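Local structure of putative DNA protection protein (Streptomyces coelicolor, 4CYB) at residues R21-S24 and C25-L28; R36-H39 and D40-K44; P90-V93 and A94-T98; N154-Q157 and A158-A162. The protein is a Dps-family protein of the ferritin superfamily that binds ferric iron and probably oxidises and stores iron in a twelve-subunit shell. All coordinates share one frame; numbering follows the deposited sequence.

Interaction 1: R21-S24 and C25-L28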
ATOM      1  N   ARG J  21      37.706 -18.603  -2.371  1.00 22.64           N
ATOM      2  CA  ARG J  21      37.047 -17.670  -1.447  1.00 24.21           C
ATOM      3  C   ARG J  21      37.924 -16.518  -0.991  1.00 24.98           C
ATOM      4  O   ARG J  21      37.507 -15.363  -0.973  1.00 23.02           O
ATOM      5  CB  ARG J  21      36.483 -18.464  -0.264  1.00 24.20           C
ATOM      6  CG  ARG J  21      35.448 -19.469  -0.744  1.00 25.68           C
ATOM      7  CD  ARG J  21      34.757 -20.155   0.406  1.00 28.31           C
ATOM      8  NE  ARG J  21      35.581 -21.159   1.088  1.00 26.76           N
ATOM      9  CZ  ARG J  21      36.093 -21.057   2.297  1.00 26.23           C
ATOM     10  NH1 ARG J  21      35.878 -19.974   3.040  1.00 23.76           N
ATOM     11  NH2 ARG J  21      36.802 -22.072   2.814  1.00 26.57           N
ATOM     12  N   LEU J  22      39.182 -16.808  -0.668  1.00 23.33           N
ATOM     13  CA  LEU J  22      40.093 -15.771  -0.284  1.00 26.00           C
ATOM     14  C   LEU J  22      40.291 -14.740  -1.386  1.00 24.11           C
ATOM     15  O   LEU J  22      40.299 -13.531  -1.142  1.00 24.56           O
ATOM     16  CB  LEU J  22      41.450 -16.429   0.003  1.00 31.30           C
ATOM     17  CG  LEU J  22      42.321 -15.964   1.160  1.00 39.64           C
ATOM     18  CD1 LEU J  22      43.772 -15.828   0.679  1.00 36.60           C
ATOM     19  CD2 LEU J  22      41.849 -14.713   1.855  1.00 35.97           C
ATOM     20  N   TYR J  23      40.479 -15.205  -2.607  1.00 23.39           N
ATOM     21  CA  TYR J  23      40.672 -14.296  -3.735  1.00 25.66           C
ATOM     22  C   TYR J  23      39.400 -13.439  -3.981  1.00 23.70           C
ATOM     23  O   TYR J  23      39.474 -12.214  -4.186  1.00 22.23           O
ATOM     24  CB  TYR J  23      41.084 -15.068  -5.003  1.00 24.23           C
ATOM     25  CG  TYR J  23      41.323 -14.136  -6.163  1.00 26.72           C
ATOM     26  CD1 TYR J  23      42.564 -13.451  -6.303  1.00 27.63           C
ATOM     27  CD2 TYR J  23      40.350 -13.935  -7.122  1.00 27.51           C
ATOM     28  CE1 TYR J  23      42.787 -12.597  -7.366  1.00 29.74           C
ATOM     29  CE2 TYR J  23      40.560 -13.050  -8.191  1.00 27.80           C
ATOM     30  CZ  TYR J  23      41.800 -12.394  -8.305  1.00 30.66           C
ATOM     31  OH  TYR J  23      42.021 -11.528  -9.358  1.00 29.87           O
ATOM     32  N   SER J  24      38.235 -14.069  -3.949  1.00 24.67           N
ATOM     33  CA  SER J  24      36.980 -13.298  -4.216  1.00 23.55           C
ATOM     34  C   SER J  24      36.830 -12.245  -3.118  1.00 22.67           C
ATOM     35  O   SER J  24      36.472 -11.081  -3.431  1.00 23.95           O
ATOM     36  CB  SER J  24      35.766 -14.233  -4.273  1.00 21.30           C
ATOM     37  OG  SER J  24      35.700 -14.928  -5.490  1.00 25.60           O
ATOM     38  N   CYS J  25      37.111 -12.611  -1.863  1.00 22.60           N
ATOM     39  CA  CYS J  25      37.015 -11.624  -0.779  1.00 22.33           C
ATOM     40  C   CYS J  25      37.975 -10.427  -0.930  1.00 24.54           C
ATOM     41  O   CYS J  25      37.583  -9.307  -0.672  1.00 22.35           O
ATOM     42  CB  CYS J  25      37.174 -12.211   0.613  1.00 24.40           C
ATOM     43  SG  CYS J  25      35.801 -13.312   1.060  1.00 26.04           S
ATOM     44  N   GLN J  26      39.228 -10.677  -1.383  1.00 23.20           N
ATOM     45  CA  GLN J  26      40.128  -9.547  -1.673  1.00 22.84           C
ATOM     46  C   GLN J  26      39.573  -8.680  -2.783  1.00 23.39           C
ATOM     47  O   GLN J  26      39.603  -7.452  -2.626  1.00 26.41           O
ATOM     48  CB  GLN J  26      41.512 -10.055  -2.141  1.00 26.40           C
ATOM     49  CG  GLN J  26      42.246 -10.820  -1.078  1.00 34.34           C
ATOM     50  CD  GLN J  26      43.434 -11.643  -1.643  1.00 42.69           C
ATOM     51  OE1 GLN J  26      44.128 -12.315  -0.882  1.00 46.09           O
ATOM     52  NE2 GLN J  26      43.667 -11.570  -2.961  1.00 47.66           N
ATOM     53  N   ARG J  27      39.081  -9.256  -3.891  1.00 21.03           N
ATOM     54  CA  ARG J  27      38.560  -8.428  -4.962  1.00 22.64           C
ATOM     55  C   ARG J  27      37.284  -7.669  -4.487  1.00 24.63           C
ATOM     56  O   ARG J  27      37.106  -6.471  -4.794  1.00 23.80           O
ATOM     57  CB  ARG J  27      38.244  -9.204  -6.248  1.00 24.29           C
ATOM     58  CG  ARG J  27      39.403  -9.986  -6.848  1.00 28.33           C
ATOM     59  CD  ARG J  27      40.659  -9.159  -7.081  1.00 26.37           C
ATOM     60  NE  ARG J  27      40.423  -7.974  -7.871  1.00 26.10           N
ATOM     61  CZ  ARG J  27      40.621  -7.858  -9.187  1.00 28.91           C
ATOM     62  NH1 ARG J  27      41.052  -8.897  -9.933  1.00 30.33           N
ATOM     63  NH2 ARG J  27      40.422  -6.689  -9.755  1.00 27.52           N
ATOM     64  N   LEU J  28      36.430  -8.387  -3.747  1.00 22.26           N
ATOM     65  CA  LEU J  28      35.155  -7.754  -3.304  1.00 20.85           C
ATOM     66  C   LEU J  28      35.454  -6.612  -2.364  1.00 21.78           C
ATOM     67  O   LEU J  28      34.738  -5.578  -2.424  1.00 25.49           O
ATOM     68  CB  LEU J  28      34.206  -8.783  -2.661  1.00 20.78           C
ATOM     69  CG  LEU J  28      33.547  -9.735  -3.671  1.00 21.12           C
ATOM     70  CD1 LEU J  28      32.880 -10.940  -3.020  1.00 22.65           C
ATOM     71  CD2 LEU J  28      32.582  -9.013  -4.621  1.00 25.46           C
TER
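R21-S24 hands over to C25-L28 without a break, over about two turns of helix 18-48: C25 N bonds to R21 O, Q26 N to L22 O, R27 N to Y23 O at 3.0 Å and L28 N to S24 O at 2.7 Å, the regular i to i+4 ladder. On this frame Y23 and R27, one turn apart, run side by side in the same direction. With CG of Y23 anti to the backbone N (chi1 -178°), the ring swings along the helix over the next turn, and the CG methylene of R27 sits over its face, a CH-pi contact with CG 3.9 Å from the centroid. R27 is bent at chi2 and chi3, which folds its guanidinium back to the phenol end; there NH1 donates to Y23 OH at 2.9 Å, and OH lies in the guanidinium plane. This is an i/i+4 aromatic-arginine pair on the long first helix of the ferritin-like four-helix bundle. The same NH1 makes a salt bridge to D129 of helix 109-136, while the Y23 ring stacks with that of Y137. Beside the pair, the extended Q26 brings NE2 to 4.0 Å from Y23 CD1, its amide plane turned 63° from the ring. C25 and L28 face helix 54-81, and S24 OG is bonded to D139.

Interaction 2: R36-H39 and D40-K44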
ATOM      1  N   ARG J  36      32.142   2.390  -1.006  1.00 19.09           N
ATOM      2  CA  ARG J  36      31.980   3.257   0.204  1.00 19.51           C
ATOM      3  C   ARG J  36      32.333   4.733  -0.028  1.00 23.61           C
ATOM      4  O   ARG J  36      31.565   5.642   0.345  1.00 19.48           O
ATOM      5  CB  ARG J  36      32.741   2.713   1.409  1.00 21.72           C
ATOM      6  CG  ARG J  36      32.264   1.354   1.881  1.00 22.06           C
ATOM      7  CD  ARG J  36      31.179   1.564   2.917  1.00 21.66           C
ATOM      8  NE  ARG J  36      31.630   2.302   4.093  1.00 22.95           N
ATOM      9  CZ  ARG J  36      32.280   1.725   5.107  1.00 25.45           C
ATOM     10  NH1 ARG J  36      32.577   0.422   5.049  1.00 24.19           N
ATOM     11  NH2 ARG J  36      32.691   2.461   6.142  1.00 23.87           N
ATOM     12  N   ILE J  37      33.454   5.000  -0.733  1.00 19.71           N
ATOM     13  CA  ILE J  37      33.809   6.406  -1.000  1.00 18.36           C
ATOM     14  C   ILE J  37      32.768   7.028  -1.968  1.00 18.67           C
ATOM     15  O   ILE J  37      32.379   8.169  -1.805  1.00 21.21           O
ATOM     16  CB  ILE J  37      35.224   6.471  -1.673  1.00 18.25           C
ATOM     17  CG1 ILE J  37      36.243   5.806  -0.732  1.00 19.81           C
ATOM     18  CG2 ILE J  37      35.583   7.919  -2.029  1.00 19.16           C
ATOM     19  CD1 ILE J  37      36.367   6.530   0.598  1.00 20.84           C
ATOM     20  N   LEU J  38      32.328   6.266  -2.958  1.00 18.74           N
ATOM     21  CA  LEU J  38      31.409   6.766  -3.975  1.00 19.48           C
ATOM     22  C   LEU J  38      30.037   7.071  -3.352  1.00 19.96           C
ATOM     23  O   LEU J  38      29.457   8.120  -3.633  1.00 19.98           O
ATOM     24  CB  LEU J  38      31.286   5.781  -5.147  1.00 19.76           C
ATOM     25  CG  LEU J  38      30.307   6.277  -6.219  1.00 20.88           C
ATOM     26  CD1 LEU J  38      30.648   7.708  -6.658  1.00 21.39           C
ATOM     27  CD2 LEU J  38      30.378   5.299  -7.418  1.00 20.75           C
ATOM     28  N   HIS J  39      29.611   6.222  -2.417  1.00 17.67           N
ATOM     29  CA  HIS J  39      28.340   6.519  -1.701  1.00 20.35           C
ATOM     30  C   HIS J  39      28.468   7.876  -0.999  1.00 20.91           C
ATOM     31  O   HIS J  39      27.587   8.735  -1.057  1.00 18.82           O
ATOM     32  CB  HIS J  39      28.041   5.421  -0.654  1.00 18.51           C
ATOM     33  CG  HIS J  39      26.942   5.844   0.305  1.00 18.17           C
ATOM     34  ND1 HIS J  39      25.614   5.784  -0.020  1.00 21.15           N
ATOM     35  CD2 HIS J  39      27.027   6.490   1.498  1.00 18.97           C
ATOM     36  CE1 HIS J  39      24.877   6.319   1.013  1.00 17.76           C
ATOM     37  NE2 HIS J  39      25.735   6.733   1.935  1.00 21.46           N
ATOM     38  N   ASP J  40      29.561   8.045  -0.259  1.00 19.85           N
ATOM     39  CA  ASP J  40      29.789   9.249   0.500  1.00 19.53           C
ATOM     40  C   ASP J  40      30.015  10.465  -0.408  1.00 18.17           C
ATOM     41  O   ASP J  40      29.639  11.567  -0.052  1.00 19.34           O
ATOM     42  CB  ASP J  40      30.954   9.035   1.474  1.00 20.02           C
ATOM     43  CG  ASP J  40      30.527   8.154   2.695  1.00 24.73           C
ATOM     44  OD1 ASP J  40      29.288   7.840   2.878  1.00 28.33           O
ATOM     45  OD2 ASP J  40      31.430   7.769   3.487  1.00 26.66           O
ATOM     46  N   LEU J  41      30.584  10.285  -1.609  1.00 19.15           N
ATOM     47  CA  LEU J  41      30.635  11.414  -2.559  1.00 19.64           C
ATOM     48  C   LEU J  41      29.221  11.816  -3.039  1.00 17.52           C
ATOM     49  O   LEU J  41      28.906  12.996  -3.140  1.00 18.47           O
ATOM     50  CB  LEU J  41      31.488  11.025  -3.805  1.00 20.59           C
ATOM     51  CG  LEU J  41      33.013  11.047  -3.721  1.00 26.34           C
ATOM     52  CD1 LEU J  41      33.470  10.565  -5.093  1.00 27.87           C
ATOM     53  CD2 LEU J  41      33.444  12.509  -3.444  1.00 25.95           C
ATOM     54  N   TYR J  42      28.355  10.847  -3.292  1.00 18.03           N
ATOM     55  CA  TYR J  42      27.030  11.178  -3.765  1.00 17.80           C
ATOM     56  C   TYR J  42      26.275  11.897  -2.630  1.00 18.99           C
ATOM     57  O   TYR J  42      25.605  12.874  -2.902  1.00 19.03           O
ATOM     58  CB  TYR J  42      26.274   9.898  -4.161  1.00 17.95           C
ATOM     59  CG  TYR J  42      26.359   9.614  -5.601  1.00 18.72           C
ATOM     60  CD1 TYR J  42      25.749  10.470  -6.520  1.00 19.11           C
ATOM     61  CD2 TYR J  42      27.063   8.479  -6.062  1.00 19.33           C
ATOM     62  CE1 TYR J  42      25.797  10.207  -7.865  1.00 19.94           C
ATOM     63  CE2 TYR J  42      27.139   8.218  -7.426  1.00 21.20           C
ATOM     64  CZ  TYR J  42      26.513   9.098  -8.293  1.00 20.32           C
ATOM     65  OH  TYR J  42      26.534   8.860  -9.652  1.00 20.66           O
ATOM     66  N   LYS J  43      26.395  11.443  -1.371  1.00 18.08           N
ATOM     67  CA  LYS J  43      25.735  12.156  -0.240  1.00 18.42           C
ATOM     68  C   LYS J  43      26.350  13.564  -0.010  1.00 18.32           C
ATOM     69  O   LYS J  43      25.649  14.554   0.137  1.00 17.46           O
ATOM     70  CB  LYS J  43      25.815  11.380   1.101  1.00 17.70           C
ATOM     71  CG  LYS J  43      24.971  10.096   1.161  1.00 18.21           C
ATOM     72  CD  LYS J  43      23.458  10.334   0.861  1.00 19.81           C
ATOM     73  CE  LYS J  43      22.836  11.318   1.907  1.00 19.83           C
ATOM     74  NZ  LYS J  43      21.360  11.248   1.722  1.00 20.33           N
ATOM     75  N   LYS J  44      27.672  13.663  -0.094  1.00 19.14           N
ATOM     76  CA  LYS J  44      28.341  14.987  -0.061  1.00 20.21           C
ATOM     77  C   LYS J  44      27.731  15.970  -1.064  1.00 20.35           C
ATOM     78  O   LYS J  44      27.374  17.096  -0.698  1.00 19.59           O
ATOM     79  CB  LYS J  44      29.874  14.853  -0.219  1.00 19.95           C
ATOM     80  CG  LYS J  44      30.705  16.195  -0.260  1.00 21.70           C
ATOM     81  CD  LYS J  44      32.158  15.914  -0.735  1.00 22.61           C
ATOM     82  CE  LYS J  44      32.989  17.178  -1.070  1.00 22.73           C
ATOM     83  NZ  LYS J  44      33.396  17.855   0.200  1.00 25.65           N
TER
HETATM   84  O   HOH W   1      29.862   4.985   2.535  1.00 36.16           O
HETATM   85  O   HOH W   2      31.775   5.310   4.864  1.00 39.14           O
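L38 and Y42 form the tightly packed flank of this turn of helix 18-48. Their side chains run alongside each other, and L38 CD1 reaches Y42 CE2 at 3.6 Å; the tyrosine hydroxyl is bonded to H64. On the neighbouring flank H39, its imidazole laid along the helix by a chi1 of 167°, lies beside K43, with H39 NE2 3.5 Å from K43 CG. D40 OD1 approaches the imidazole edge near the ring plane, 3.0 Å from H39 CD2, while H39 ND1 is bonded to A65 O. Were H39 an alanine, A65 O would be likely to lose this N-H and the K43 methylenes their neighbour, opening a gap toward helix 54-81. The looser side is hydrated and lies at the subunit interface. The side chains of R36 and D40 do not meet; water joins them, although D40 N is bonded to R36 O as in any helix. One water accepts from R36 NE at 3.1 Å and lies 2.8 Å from D40 OD2; another bridges R36 O and, weakly, D40 OD1. K43 NZ pairs with D62 and also bonds D73 of a second subunit, an iron ligand. A reciprocal pair of salt bridges, R36 to D40 of the second subunit and D40 to R36 of the second subunit, thus crosses the interface, each partner also tied by water within its own helix, beside the intersubunit iron site characteristic of Dps proteins, which K43 borders as a second-shell residue.

Interaction 3: P90-V93 and A94-T98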
ATOM      1  N   PRO J  90      35.349   3.354   8.325  1.00 22.43           N
ATOM      2  CA  PRO J  90      35.856   4.135   7.177  1.00 24.98           C
ATOM      3  C   PRO J  90      37.389   4.420   7.200  1.00 25.02           C
ATOM      4  O   PRO J  90      37.990   4.709   6.139  1.00 23.69           O
ATOM      5  CB  PRO J  90      35.094   5.468   7.272  1.00 25.93           C
ATOM      6  CG  PRO J  90      34.639   5.560   8.693  1.00 25.87           C
ATOM      7  CD  PRO J  90      34.397   4.139   9.161  1.00 24.42           C
ATOM      8  N   ARG J  91      38.014   4.325   8.370  1.00 23.11           N
ATOM      9  CA  ARG J  91      39.466   4.535   8.423  1.00 22.72           C
ATOM     10  C   ARG J  91      40.204   3.375   7.801  1.00 25.83           C
ATOM     11  O   ARG J  91      41.329   3.556   7.291  1.00 24.50           O
ATOM     12  CB  ARG J  91      39.914   4.802   9.872  1.00 23.65           C
ATOM     13  CG  ARG J  91      39.508   6.250  10.279  1.00 23.75           C
ATOM     14  CD  ARG J  91      39.498   6.475  11.808  1.00 27.73           C
ATOM     15  NE  ARG J  91      38.329   5.806  12.398  1.00 24.83           N
ATOM     16  CZ  ARG J  91      37.759   6.124  13.568  1.00 27.38           C
ATOM     17  NH1 ARG J  91      38.268   7.077  14.311  1.00 25.86           N
ATOM     18  NH2 ARG J  91      36.712   5.428  14.016  1.00 25.02           N
ATOM     19  N   HIS J  92      39.588   2.187   7.830  1.00 23.95           N
ATOM     20  CA  HIS J  92      40.116   1.064   7.052  1.00 22.52           C
ATOM     21  C   HIS J  92      39.838   1.207   5.574  1.00 23.73           C
ATOM     22  O   HIS J  92      40.716   0.971   4.732  1.00 25.27           O
ATOM     23  CB  HIS J  92      39.614  -0.261   7.637  1.00 21.52           C
ATOM     24  CG  HIS J  92      40.388  -1.474   7.166  1.00 24.35           C
ATOM     25  ND1 HIS J  92      39.921  -2.735   7.303  1.00 24.54           N
ATOM     26  CD2 HIS J  92      41.620  -1.576   6.506  1.00 23.50           C
ATOM     27  CE1 HIS J  92      40.822  -3.600   6.810  1.00 25.81           C
ATOM     28  NE2 HIS J  92      41.859  -2.892   6.310  1.00 22.74           N
ATOM     29  N   VAL J  93      38.597   1.602   5.212  1.00 23.03           N
ATOM     30  CA  VAL J  93      38.263   1.888   3.811  1.00 23.61           C
ATOM     31  C   VAL J  93      39.324   2.788   3.156  1.00 22.15           C
ATOM     32  O   VAL J  93      39.751   2.520   2.040  1.00 23.91           O
ATOM     33  CB  VAL J  93      36.840   2.547   3.724  1.00 22.55           C
ATOM     34  CG1 VAL J  93      36.586   3.256   2.372  1.00 22.04           C
ATOM     35  CG2 VAL J  93      35.752   1.475   4.007  1.00 24.31           C
ATOM     36  N   ALA J  94      39.734   3.824   3.910  1.00 24.63           N
ATOM     37  CA  ALA J  94      40.750   4.837   3.505  1.00 25.80           C
ATOM     38  C   ALA J  94      42.053   4.196   3.062  1.00 28.63           C
ATOM     39  O   ALA J  94      42.697   4.648   2.117  1.00 31.15           O
ATOM     40  CB  ALA J  94      41.000   5.836   4.646  1.00 22.61           C
ATOM     41  N   GLU J  95      42.397   3.093   3.709  1.00 25.89           N
ATOM     42  CA  GLU J  95      43.651   2.419   3.452  1.00 27.47           C
ATOM     43  C   GLU J  95      43.601   1.482   2.268  1.00 32.76           C
ATOM     44  O   GLU J  95      44.662   1.085   1.775  1.00 31.73           O
ATOM     45  CB  GLU J  95      44.128   1.658   4.678  1.00 24.79           C
ATOM     46  CG  GLU J  95      44.370   2.566   5.876  1.00 27.01           C
ATOM     47  CD  GLU J  95      44.484   1.760   7.156  1.00 29.76           C
ATOM     48  OE1 GLU J  95      44.110   0.563   7.154  1.00 32.55           O
ATOM     49  OE2 GLU J  95      44.901   2.311   8.195  1.00 31.67           O
ATOM     50  N   ILE J  96      42.391   1.137   1.796  1.00 26.62           N
ATOM     51  CA  ILE J  96      42.217   0.160   0.736  1.00 23.66           C
ATOM     52  C   ILE J  96      41.802   0.845  -0.585  1.00 25.00           C
ATOM     53  O   ILE J  96      42.211   0.409  -1.716  1.00 23.90           O
ATOM     54  CB  ILE J  96      41.117  -0.883   1.121  1.00 24.78           C
ATOM     55  CG1 ILE J  96      41.559  -1.727   2.335  1.00 27.73           C
ATOM     56  CG2 ILE J  96      40.756  -1.772  -0.106  1.00 24.04           C
ATOM     57  CD1 ILE J  96      40.454  -2.625   2.920  1.00 24.58           C
ATOM     58  N   THR J  97      40.997   1.913  -0.489  1.00 24.07           N
ATOM     59  CA  THR J  97      40.405   2.497  -1.721  1.00 23.19           C
ATOM     60  C   THR J  97      41.480   3.169  -2.587  1.00 24.52           C
ATOM     61  O   THR J  97      42.505   3.642  -2.066  1.00 24.43           O
ATOM     62  CB  THR J  97      39.337   3.563  -1.384  1.00 24.85           C
ATOM     63  OG1 THR J  97      38.710   4.031  -2.600  1.00 23.79           O
ATOM     64  CG2 THR J  97      39.968   4.766  -0.585  1.00 26.68           C
ATOM     65  N   THR J  98      41.256   3.225  -3.893  1.00 24.72           N
ATOM     66  CA  THR J  98      42.068   4.120  -4.683  1.00 27.09           C
ATOM     67  C   THR J  98      41.280   5.326  -5.249  1.00 28.32           C
ATOM     68  O   THR J  98      41.771   6.051  -6.107  1.00 26.60           O
ATOM     69  CB  THR J  98      42.761   3.359  -5.827  1.00 25.49           C
ATOM     70  OG1 THR J  98      41.790   2.682  -6.603  1.00 26.13           O
ATOM     71  CG2 THR J  98      43.817   2.338  -5.275  1.00 29.17           C
TER
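H92 and I96 make the main side-chain contact of the short helix 90-96. The CD1 methyl of I96 lies over one face of the imidazole, offset toward its rim, in a CH-pi contact with CD1 3.9 Å from the ring centroid. The first torsion of H92, -164°, carries the ring forward to meet that methyl; F6 meets the ring edge-to-face. Backbone bonds show the helix running out. A94 N to P90 O at 3.0 Å is an i to i+4 bond, but E95 N bonds to H92 O at 2.9 Å from above the carbonyl plane, a 3-10 type step, with I96 N only weakly on the same oxygen. V93 O takes two donors: T97 N at 2.9 Å, nearly in line with the C=O, and I96 N at 3.0 Å from well above its plane. Such a short helix in the connection between the second and third bundle helices is a recognised feature of Dps proteins, and it lies at a subunit interface here. Among the polar and charged groups, E95 OE1 passes 3.3 Å from H92 CD2, the carboxylate 77° from the ring plane, while OE2 forms a salt bridge to R101 of a second subunit. R91 NE pairs with D89, and T97 OG1 bonds D34 of helix 18-48.

Interaction 4: N154-Q157 and A158-A162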
ATOM      1  N   ASN J 154      26.620   0.903 -11.882  1.00 20.15           N
ATOM      2  CA  ASN J 154      27.545   1.993 -12.148  1.00 20.76           C
ATOM      3  C   ASN J 154      27.500   2.517 -13.581  1.00 21.07           C
ATOM      4  O   ASN J 154      27.649   3.736 -13.777  1.00 20.60           O
ATOM      5  CB  ASN J 154      28.944   1.578 -11.780  1.00 21.09           C
ATOM      6  CG  ASN J 154      29.175   1.676 -10.290  1.00 19.96           C
ATOM      7  OD1 ASN J 154      29.353   2.803  -9.748  1.00 22.60           O
ATOM      8  ND2 ASN J 154      29.159   0.551  -9.618  1.00 21.20           N
ATOM      9  N   GLU J 155      27.378   1.612 -14.560  1.00 21.46           N
ATOM     10  CA  GLU J 155      27.190   2.048 -15.969  1.00 20.81           C
ATOM     11  C   GLU J 155      25.997   2.984 -16.151  1.00 21.78           C
ATOM     12  O   GLU J 155      26.141   4.084 -16.724  1.00 21.64           O
ATOM     13  CB  GLU J 155      27.155   0.870 -16.958  1.00 25.63           C
ATOM     14  CG  GLU J 155      28.455   0.087 -16.936  1.00 26.01           C
ATOM     15  CD  GLU J 155      28.369  -1.277 -17.703  1.00 35.96           C
ATOM     16  OE1 GLU J 155      27.326  -2.024 -17.602  1.00 31.75           O
ATOM     17  OE2 GLU J 155      29.365  -1.640 -18.392  1.00 32.44           O
ATOM     18  N   LEU J 156      24.831   2.582 -15.633  1.00 21.91           N
ATOM     19  CA  LEU J 156      23.644   3.388 -15.787  1.00 20.29           C
ATOM     20  C   LEU J 156      23.794   4.734 -15.074  1.00 20.50           C
ATOM     21  O   LEU J 156      23.380   5.792 -15.605  1.00 20.87           O
ATOM     22  CB  LEU J 156      22.427   2.599 -15.253  1.00 20.78           C
ATOM     23  CG  LEU J 156      21.062   3.295 -15.538  1.00 25.28           C
ATOM     24  CD1 LEU J 156      20.654   3.257 -17.018  1.00 25.25           C
ATOM     25  CD2 LEU J 156      19.950   2.625 -14.696  1.00 26.56           C
ATOM     26  N   GLN J 157      24.297   4.703 -13.831  1.00 19.98           N
ATOM     27  CA  GLN J 157      24.497   5.943 -13.108  1.00 19.99           C
ATOM     28  C   GLN J 157      25.430   6.955 -13.818  1.00 21.05           C
ATOM     29  O   GLN J 157      25.151   8.154 -13.884  1.00 19.74           O
ATOM     30  CB  GLN J 157      25.011   5.668 -11.679  1.00 20.08           C
ATOM     31  CG  GLN J 157      23.889   5.099 -10.793  1.00 20.47           C
ATOM     32  CD  GLN J 157      24.332   4.959  -9.352  1.00 21.86           C
ATOM     33  OE1 GLN J 157      25.435   5.350  -8.998  1.00 23.43           O
ATOM     34  NE2 GLN J 157      23.452   4.405  -8.493  1.00 22.61           N
ATOM     35  N   ALA J 158      26.515   6.444 -14.385  1.00 22.12           N
ATOM     36  CA  ALA J 158      27.484   7.291 -15.090  1.00 21.82           C
ATOM     37  C   ALA J 158      26.810   7.969 -16.266  1.00 24.61           C
ATOM     38  O   ALA J 158      27.097   9.143 -16.532  1.00 23.05           O
ATOM     39  CB  ALA J 158      28.699   6.427 -15.543  1.00 22.82           C
ATOM     40  N   TRP J 159      25.907   7.255 -16.956  1.00 25.12           N
ATOM     41  CA  TRP J 159      25.116   7.866 -18.037  1.00 25.59           C
ATOM     42  C   TRP J 159      24.296   9.056 -17.568  1.00 25.08           C
ATOM     43  O   TRP J 159      24.407  10.162 -18.115  1.00 23.77           O
ATOM     44  CB  TRP J 159      24.241   6.801 -18.760  1.00 27.03           C
ATOM     45  CG  TRP J 159      23.239   7.398 -19.725  1.00 25.13           C
ATOM     46  CD1 TRP J 159      23.472   8.287 -20.749  1.00 26.75           C
ATOM     47  CD2 TRP J 159      21.815   7.207 -19.707  1.00 23.73           C
ATOM     48  NE1 TRP J 159      22.305   8.618 -21.384  1.00 27.59           N
ATOM     49  CE2 TRP J 159      21.271   8.036 -20.768  1.00 25.64           C
ATOM     50  CE3 TRP J 159      20.932   6.450 -18.909  1.00 26.67           C
ATOM     51  CZ2 TRP J 159      19.898   8.074 -21.060  1.00 26.98           C
ATOM     52  CZ3 TRP J 159      19.543   6.493 -19.219  1.00 25.34           C
ATOM     53  CH2 TRP J 159      19.053   7.284 -20.265  1.00 25.36           C
ATOM     54  N   PHE J 160      23.537   8.874 -16.491  1.00 23.88           N
ATOM     55  CA  PHE J 160      22.689   9.924 -15.948  1.00 24.51           C
ATOM     56  C   PHE J 160      23.532  11.105 -15.522  1.00 23.12           C
ATOM     57  O   PHE J 160      23.175  12.241 -15.822  1.00 23.56           O
ATOM     58  CB  PHE J 160      21.882   9.434 -14.716  1.00 25.21           C
ATOM     59  CG  PHE J 160      20.546   8.800 -15.055  1.00 26.30           C
ATOM     60  CD1 PHE J 160      20.459   7.483 -15.511  1.00 26.93           C
ATOM     61  CD2 PHE J 160      19.357   9.499 -14.837  1.00 27.46           C
ATOM     62  CE1 PHE J 160      19.211   6.885 -15.804  1.00 28.83           C
ATOM     63  CE2 PHE J 160      18.112   8.906 -15.093  1.00 28.11           C
ATOM     64  CZ  PHE J 160      18.043   7.591 -15.586  1.00 27.94           C
ATOM     65  N   VAL J 161      24.700  10.867 -14.946  1.00 21.48           N
ATOM     66  CA  VAL J 161      25.516  11.993 -14.493  1.00 20.98           C
ATOM     67  C   VAL J 161      26.132  12.692 -15.699  1.00 24.56           C
ATOM     68  O   VAL J 161      26.117  13.933 -15.802  1.00 23.50           O
ATOM     69  CB  VAL J 161      26.613  11.554 -13.475  1.00 21.16           C
ATOM     70  CG1 VAL J 161      27.581  12.699 -13.138  1.00 22.51           C
ATOM     71  CG2 VAL J 161      25.943  11.096 -12.151  1.00 21.82           C
ATOM     72  N   ALA J 162      26.669  11.894 -16.602  1.00 22.55           N
ATOM     73  CA  ALA J 162      27.416  12.443 -17.759  1.00 23.80           C
ATOM     74  C   ALA J 162      26.571  13.321 -18.651  1.00 24.18           C
ATOM     75  O   ALA J 162      27.071  14.343 -19.201  1.00 23.71           O
ATOM     76  CB  ALA J 162      28.051  11.311 -18.566  1.00 22.69           C
TER
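L156 rests its branched end against two aromatic side chains, W159 and F160, which it meets differently. Against W159 it crosses at a slant and comes in at the rim of the indole, near its plane, with CD1 3.7 Å from W159 CE3. Against F160 it lies alongside, pointing the same way, and L156 CG is 4.0 Å from F160 CE1. A chi1 of -173° lays the L156 isobutyl group along the helix, toward both rings. The F160 ring also turns its edge to the backbone: L156 O lies in its plane, 3.4 Å from F160 CD1, while accepting the helical bond from F160 N at 3.2 Å. Both rings meet F54 of a neighbouring subunit edge-to-face, and F160 meets H58 of that subunit in the same way. L156 and E155 face a different subunit, where E155 forms a salt bridge with R78. With an alanine at F160, H58 of the neighbouring subunit would probably lose this ring partner, F54 would keep only W159 of the two, and a gap is likely to open beside L156 CG. On the inward side Q157 bonds E67, Q68 and H120, while N154 ND2 bonds V150 O and its OD1 bonds Q68. The last bundle helix is therefore divided: aromatic and apolar groups, with the E155 salt bridge, face neighbouring subunits, while buried amides tie the helix to its own bundle.

How the interactions relate
Each contact closes just one turn or so of helix, and the four follow in series along the chain, none nesting or crossing. Interactions 1 and 2 share helix 18-48, their centres about 23 Å apart. The chain then passes through helix 54-81 to interaction 3, in the short helix 90-96, which packs back on interaction 2: I37 CD1 meets V93 CG1, and both contacts reach the second subunit. After helix 109-136, interaction 4 lies on helix 140-164 and touches interaction 2 from within the bundle, through Y42 against V161 and Q157. Interaction 2 thus joins the connecting helix to the last helix, while interactions 1 and 4 lie on opposite sides of the chain's centre.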